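Local coordinates for protein ORF10 (PDB 6RIW) that probably carries out ketosynthase condensations during polyunsaturated fatty acid synthesis, this chain being the ketosynthase and chain length factor didomain of a longer synthase, at residues A[107-121]-A[179-193]. Residues are numbered along the deposited sequence; the frame is centred on the assembly and turned at random.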
loop_
_atom_site.group_PDB
_atom_site.type_symbol
_atom_site.label_atom_id
_atom_site.label_comp_id
_atom_site.label_asym_id
_atom_site.label_seq_id
_atom_site.Cartn_x
_atom_site.Cartn_y
_atom_site.Cartn_z
ATOM N N TRP A 107 -2.903 16.301 -21.613
ATOM C CA TRP A 107 -3.165 17.135 -20.445
ATOM C C TRP A 107 -4.374 18.032 -20.700
ATOM O O TRP A 107 -4.398 18.796 -21.671
ATOM C CB TRP A 107 -1.943 17.976 -20.106
ATOM C CG TRP A 107 -2.127 18.749 -18.821
ATOM C CD1 TRP A 107 -2.285 20.100 -18.686
ATOM C CD2 TRP A 107 -2.215 18.196 -17.499
ATOM N NE1 TRP A 107 -2.453 20.422 -17.356
ATOM C CE2 TRP A 107 -2.418 19.272 -16.609
ATOM C CE3 TRP A 107 -2.143 16.894 -16.984
ATOM C CZ2 TRP A 107 -2.532 19.089 -15.225
ATOM C CZ3 TRP A 107 -2.259 16.712 -15.601
ATOM C CH2 TRP A 107 -2.451 17.806 -14.743
ATOM N N GLY A 108 -5.385 17.936 -19.838
ATOM C CA GLY A 108 -6.572 18.756 -19.996
ATOM C C GLY A 108 -7.531 18.318 -21.086
ATOM O O GLY A 108 -8.448 19.077 -21.431
ATOM N N SER A 109 -7.360 17.115 -21.625
ATOM C CA SER A 109 -8.196 16.596 -22.698
ATOM C C SER A 109 -9.501 16.010 -22.162
ATOM O O SER A 109 -9.557 15.449 -21.062
ATOM C CB SER A 109 -7.410 15.530 -23.473
ATOM O OG SER A 109 -8.221 14.821 -24.390
ATOM N N THR A 110 -10.570 16.150 -22.957
ATOM C CA THR A 110 -11.819 15.489 -22.604
ATOM C C THR A 110 -11.677 13.977 -22.639
ATOM O O THR A 110 -12.479 13.276 -22.007
ATOM C CB THR A 110 -12.952 15.927 -23.540
ATOM O OG1 THR A 110 -12.597 15.585 -24.881
ATOM C CG2 THR A 110 -13.168 17.430 -23.451
ATOM N N ALA A 111 -10.668 13.464 -23.346
ATOM C CA ALA A 111 -10.381 12.037 -23.329
ATOM C C ALA A 111 -10.062 11.523 -21.928
ATOM O O ALA A 111 -10.151 10.313 -21.684
ATOM C CB ALA A 111 -9.205 11.735 -24.249
ATOM N N LEU A 112 -9.658 12.403 -21.020
ATOM C CA LEU A 112 -9.365 11.968 -19.659
ATOM C C LEU A 112 -10.602 11.468 -18.927
ATOM O O LEU A 112 -10.454 10.768 -17.921
ATOM C CB LEU A 112 -8.685 13.103 -18.889
ATOM C CG LEU A 112 -7.352 13.553 -19.497
ATOM C CD1 LEU A 112 -6.696 14.679 -18.678
ATOM C CD2 LEU A 112 -6.406 12.383 -19.699
ATOM N N GLU A 113 -11.809 11.749 -19.438
ATOM C CA GLU A 113 -13.019 11.181 -18.856
ATOM C C GLU A 113 -12.983 9.661 -18.833
ATOM O O GLU A 113 -13.583 9.034 -17.952
ATOM C CB GLU A 113 -14.241 11.669 -19.628
ATOM C CG GLU A 113 -15.566 11.264 -19.007
ATOM C CD GLU A 113 -16.700 12.215 -19.386
ATOM O OE1 GLU A 113 -16.655 12.780 -20.510
ATOM O OE2 GLU A 113 -17.627 12.392 -18.553
ATOM N N ASN A 114 -12.286 9.043 -19.777
ATOM C CA ASN A 114 -12.183 7.591 -19.817
ATOM C C ASN A 114 -10.768 7.105 -19.533
ATOM O O ASN A 114 -10.339 6.081 -20.075
ATOM C CB ASN A 114 -12.680 7.088 -21.173
ATOM C CG ASN A 114 -14.142 7.388 -21.368
ATOM O OD1 ASN A 114 -14.514 8.146 -22.259
ATOM N ND2 ASN A 114 -14.974 6.843 -20.501
ATOM N N CYS A 115 -10.034 7.833 -18.690
ATOM C CA CYS A 115 -8.678 7.469 -18.291
ATOM C C CYS A 115 -8.665 7.130 -16.803
ATOM O O CYS A 115 -9.234 7.872 -15.993
ATOM C CB CYS A 115 -7.704 8.615 -18.564
ATOM S SG CYS A 115 -5.947 8.252 -18.279
ATOM N N GLY A 116 -8.037 6.010 -16.449
ATOM C CA GLY A 116 -7.850 5.627 -15.066
ATOM C C GLY A 116 -6.381 5.725 -14.676
ATOM O O GLY A 116 -5.529 6.119 -15.473
ATOM N N VAL A 117 -6.095 5.374 -13.418
ATOM C CA VAL A 117 -4.705 5.390 -12.941
ATOM C C VAL A 117 -4.512 4.287 -11.905
ATOM O O VAL A 117 -5.340 4.116 -11.011
ATOM C CB VAL A 117 -4.287 6.767 -12.379
ATOM C CG1 VAL A 117 -5.296 7.294 -11.340
ATOM C CG2 VAL A 117 -2.854 6.704 -11.809
ATOM N N ILE A 118 -3.426 3.517 -12.044
ATOM C CA ILE A 118 -3.014 2.529 -11.045
ATOM C C ILE A 118 -1.609 2.888 -10.575
ATOM O O ILE A 118 -0.688 3.015 -11.390
ATOM C CB ILE A 118 -3.073 1.087 -11.596
ATOM C CG1 ILE A 118 -4.510 0.747 -12.006
ATOM C CG2 ILE A 118 -2.588 0.096 -10.541
ATOM C CD1 ILE A 118 -4.643 -0.600 -12.741
ATOM N N LEU A 119 -1.433 3.037 -9.258
ATOM C CA LEU A 119 -0.212 3.611 -8.696
ATOM C C LEU A 119 0.418 2.626 -7.721
ATOM O O LEU A 119 -0.204 2.289 -6.714
ATOM C CB LEU A 119 -0.528 4.926 -7.966
ATOM C CG LEU A 119 0.635 5.633 -7.266
ATOM C CD1 LEU A 119 1.537 6.260 -8.317
ATOM C CD2 LEU A 119 0.094 6.689 -6.274
ATOM N N GLY A 120 1.646 2.185 -7.994
ATOM C CA GLY A 120 2.386 1.440 -6.978
ATOM C C GLY A 120 2.859 2.378 -5.872
ATOM O O GLY A 120 3.302 3.501 -6.130
ATOM N N ASN A 121 2.770 1.915 -4.616
ATOM C CA ASN A 121 3.039 2.815 -3.495
ATOM C C ASN A 121 3.344 2.009 -2.231
ATOM O O ASN A 121 2.791 0.927 -2.030
ATOM C CB ASN A 121 1.836 3.742 -3.262
ATOM C CG ASN A 121 2.118 4.840 -2.259
ATOM O OD1 ASN A 121 3.268 5.203 -2.010
ATOM N ND2 ASN A 121 1.054 5.369 -1.656
ATOM N N ILE A 179 -4.249 12.094 -7.605
ATOM C CA ILE A 179 -3.848 12.184 -9.006
ATOM C C ILE A 179 -5.078 12.238 -9.905
ATOM O O ILE A 179 -5.162 13.068 -10.818
ATOM C CB ILE A 179 -2.918 11.013 -9.365
ATOM C CG1 ILE A 179 -1.518 11.305 -8.807
ATOM C CG2 ILE A 179 -2.905 10.754 -10.886
ATOM C CD1 ILE A 179 -0.644 10.079 -8.699
ATOM N N ALA A 180 -6.060 11.363 -9.652
ATOM C CA ALA A 180 -7.252 11.345 -10.498
ATOM C C ALA A 180 -7.979 12.682 -10.435
ATOM O O ALA A 180 -8.374 13.236 -11.472
ATOM C CB ALA A 180 -8.186 10.196 -10.087
ATOM N N GLN A 181 -8.120 13.246 -9.231
ATOM C CA GLN A 181 -8.850 14.504 -9.128
ATOM C C GLN A 181 -8.046 15.660 -9.707
ATOM O O GLN A 181 -8.596 16.478 -10.453
ATOM C CB GLN A 181 -9.262 14.802 -7.679
ATOM C CG GLN A 181 -10.127 16.073 -7.588
ATOM C CD GLN A 181 -10.794 16.276 -6.232
ATOM O OE1 GLN A 181 -10.412 15.677 -5.216
ATOM N NE2 GLN A 181 -11.812 17.119 -6.219
ATOM N N ALA A 182 -6.750 15.744 -9.384
ATOM C CA ALA A 182 -5.948 16.885 -9.822
ATOM C C ALA A 182 -5.742 16.910 -11.335
ATOM O O ALA A 182 -5.526 17.982 -11.906
ATOM C CB ALA A 182 -4.583 16.880 -9.129
ATOM N N ALA A 183 -5.768 15.758 -11.996
ATOM C CA ALA A 183 -5.635 15.714 -13.444
ATOM C C ALA A 183 -6.977 15.585 -14.162
ATOM O O ALA A 183 -6.997 15.557 -15.389
ATOM C CB ALA A 183 -4.712 14.564 -13.860
ATOM N N GLY A 184 -8.091 15.498 -13.438
ATOM C CA GLY A 184 -9.382 15.384 -14.096
ATOM C C GLY A 184 -9.667 14.043 -14.729
ATOM O O GLY A 184 -10.370 13.979 -15.742
ATOM N N LEU A 185 -9.155 12.961 -14.156
ATOM C CA LEU A 185 -9.407 11.619 -14.678
ATOM C C LEU A 185 -10.784 11.100 -14.262
ATOM O O LEU A 185 -11.144 11.158 -13.083
ATOM C CB LEU A 185 -8.341 10.662 -14.154
ATOM C CG LEU A 185 -6.902 11.131 -14.306
ATOM C CD1 LEU A 185 -5.997 9.968 -13.902
ATOM C CD2 LEU A 185 -6.654 11.572 -15.756
ATOM N N GLY A 186 -11.526 10.532 -15.211
ATOM C CA GLY A 186 -12.848 10.008 -14.903
ATOM C C GLY A 186 -12.984 8.498 -14.789
ATOM O O GLY A 186 -14.098 7.988 -14.611
ATOM N N GLY A 187 -11.877 7.757 -14.891
ATOM C CA GLY A 187 -11.908 6.310 -14.864
ATOM C C GLY A 187 -11.516 5.754 -13.499
ATOM O O GLY A 187 -11.478 6.462 -12.495
ATOM N N SER A 188 -11.270 4.445 -13.466
ATOM C CA SER A 188 -10.973 3.759 -12.206
ATOM C C SER A 188 -9.605 4.165 -11.675
ATOM O O SER A 188 -8.690 4.485 -12.437
ATOM C CB SER A 188 -10.996 2.238 -12.389
ATOM O OG SER A 188 -12.209 1.808 -12.957
ATOM N N HIS A 189 -9.457 4.124 -10.352
ATOM C CA HIS A 189 -8.174 4.454 -9.751
ATOM C C HIS A 189 -8.017 3.715 -8.433
ATOM O O HIS A 189 -8.985 3.567 -7.682
ATOM C CB HIS A 189 -7.991 5.967 -9.536
ATOM C CG HIS A 189 -9.162 6.666 -8.910
ATOM N ND1 HIS A 189 -9.247 6.920 -7.560
ATOM C CD2 HIS A 189 -10.267 7.219 -9.466
ATOM C CE1 HIS A 189 -10.367 7.570 -7.302
ATOM N NE2 HIS A 189 -11.008 7.766 -8.444
ATOM N N PHE A 190 -6.801 3.229 -8.185
ATOM C CA PHE A 190 -6.417 2.676 -6.892
ATOM C C PHE A 190 -4.897 2.632 -6.832
ATOM O O PHE A 190 -4.210 2.819 -7.836
ATOM C CB PHE A 190 -7.032 1.291 -6.637
ATOM C CG PHE A 190 -6.658 0.221 -7.659
ATOM C CD1 PHE A 190 -7.405 0.058 -8.821
ATOM C CD2 PHE A 190 -5.596 -0.650 -7.415
ATOM C CE1 PHE A 190 -7.061 -0.960 -9.763
ATOM C CE2 PHE A 190 -5.261 -1.668 -8.316
ATOM C CZ PHE A 190 -5.992 -1.823 -9.494
ATOM N N ALA A 191 -4.385 2.441 -5.622
ATOM C CA ALA A 191 -2.975 2.159 -5.395
ATOM C C ALA A 191 -2.817 0.683 -5.057
ATOM O O ALA A 191 -3.757 0.026 -4.591
ATOM C CB ALA A 191 -2.415 3.023 -4.262
ATOM N N LEU A 192 -1.619 0.158 -5.303
ATOM C CA LEU A 192 -1.322 -1.224 -4.941
ATOM C C LEU A 192 0.091 -1.304 -4.387
ATOM O O LEU A 192 0.911 -0.404 -4.593
ATOM C CB LEU A 192 -1.483 -2.183 -6.141
ATOM C CG LEU A 192 -0.545 -2.019 -7.345
ATOM C CD1 LEU A 192 0.824 -2.694 -7.155
ATOM C CD2 LEU A 192 -1.201 -2.611 -8.593
ATOM N N ASP A 193 0.378 -2.415 -3.704
ATOM C CA ASP A 193 1.708 -2.700 -3.172
ATOM C C ASP A 193 2.029 -4.148 -3.512
ATOM O O ASP A 193 1.316 -5.061 -3.089
ATOM C CB ASP A 193 1.754 -2.454 -1.654
ATOM C CG ASP A 193 3.137 -2.690 -1.002
ATOM O OD1 ASP A 193 4.178 -2.826 -1.702
ATOM O OD2 ASP A 193 3.179 -2.701 0.271
HETATM O O HOH W 1 -5.633 17.231 -17.087
HETATM O O HOH W 2 -10.495 16.367 -18.010
#
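With Phe-190 CG between its backbone N and carbonyl carbon (chi1 59°), the ring lies beside Ile-118, whose CG1 stands anti to its own carbonyl carbon (chi1 -61°). Ile-118 CG1 thereby sits over one ring face, a CH-pi contact 4.2 Å from the centroid of the Phe-190 ring, while Ile-118 CD1 reaches Phe-190 CZ at 3.7 Å. The second branch, Ile-118 CG2, meets Leu-192 CD2 at 3.6 Å; beta-branching lets one residue serve both neighbours. Cutting Ile-118 back to an alanine removes both branches and would probably open a gap against the Phe-190 face and the Leu-192 methyl. On the other face of the sheet Val-117 CG1 packs on His-189 CB (3.5 Å) and Leu-185 CD1. Between the two parallel strands, Val-117 N donates to Ser-188 O and Leu-192 N to Leu-119 O, both at 2.9 Å. Gly-187 suits its place because a CB would clash with Cys-115 O, which accepts its N-H from above the carbonyl plane. Gly-184, at positive phi, closes helix 174-183 in a Schellman motif. Within the thiolase-like fold of the ketosynthase, strand 115-120 lies between strands 189-193 and 217-224; helix 198-211 covers the Ile-118 and Phe-190 face, and helix 174-183 the Val-117 face.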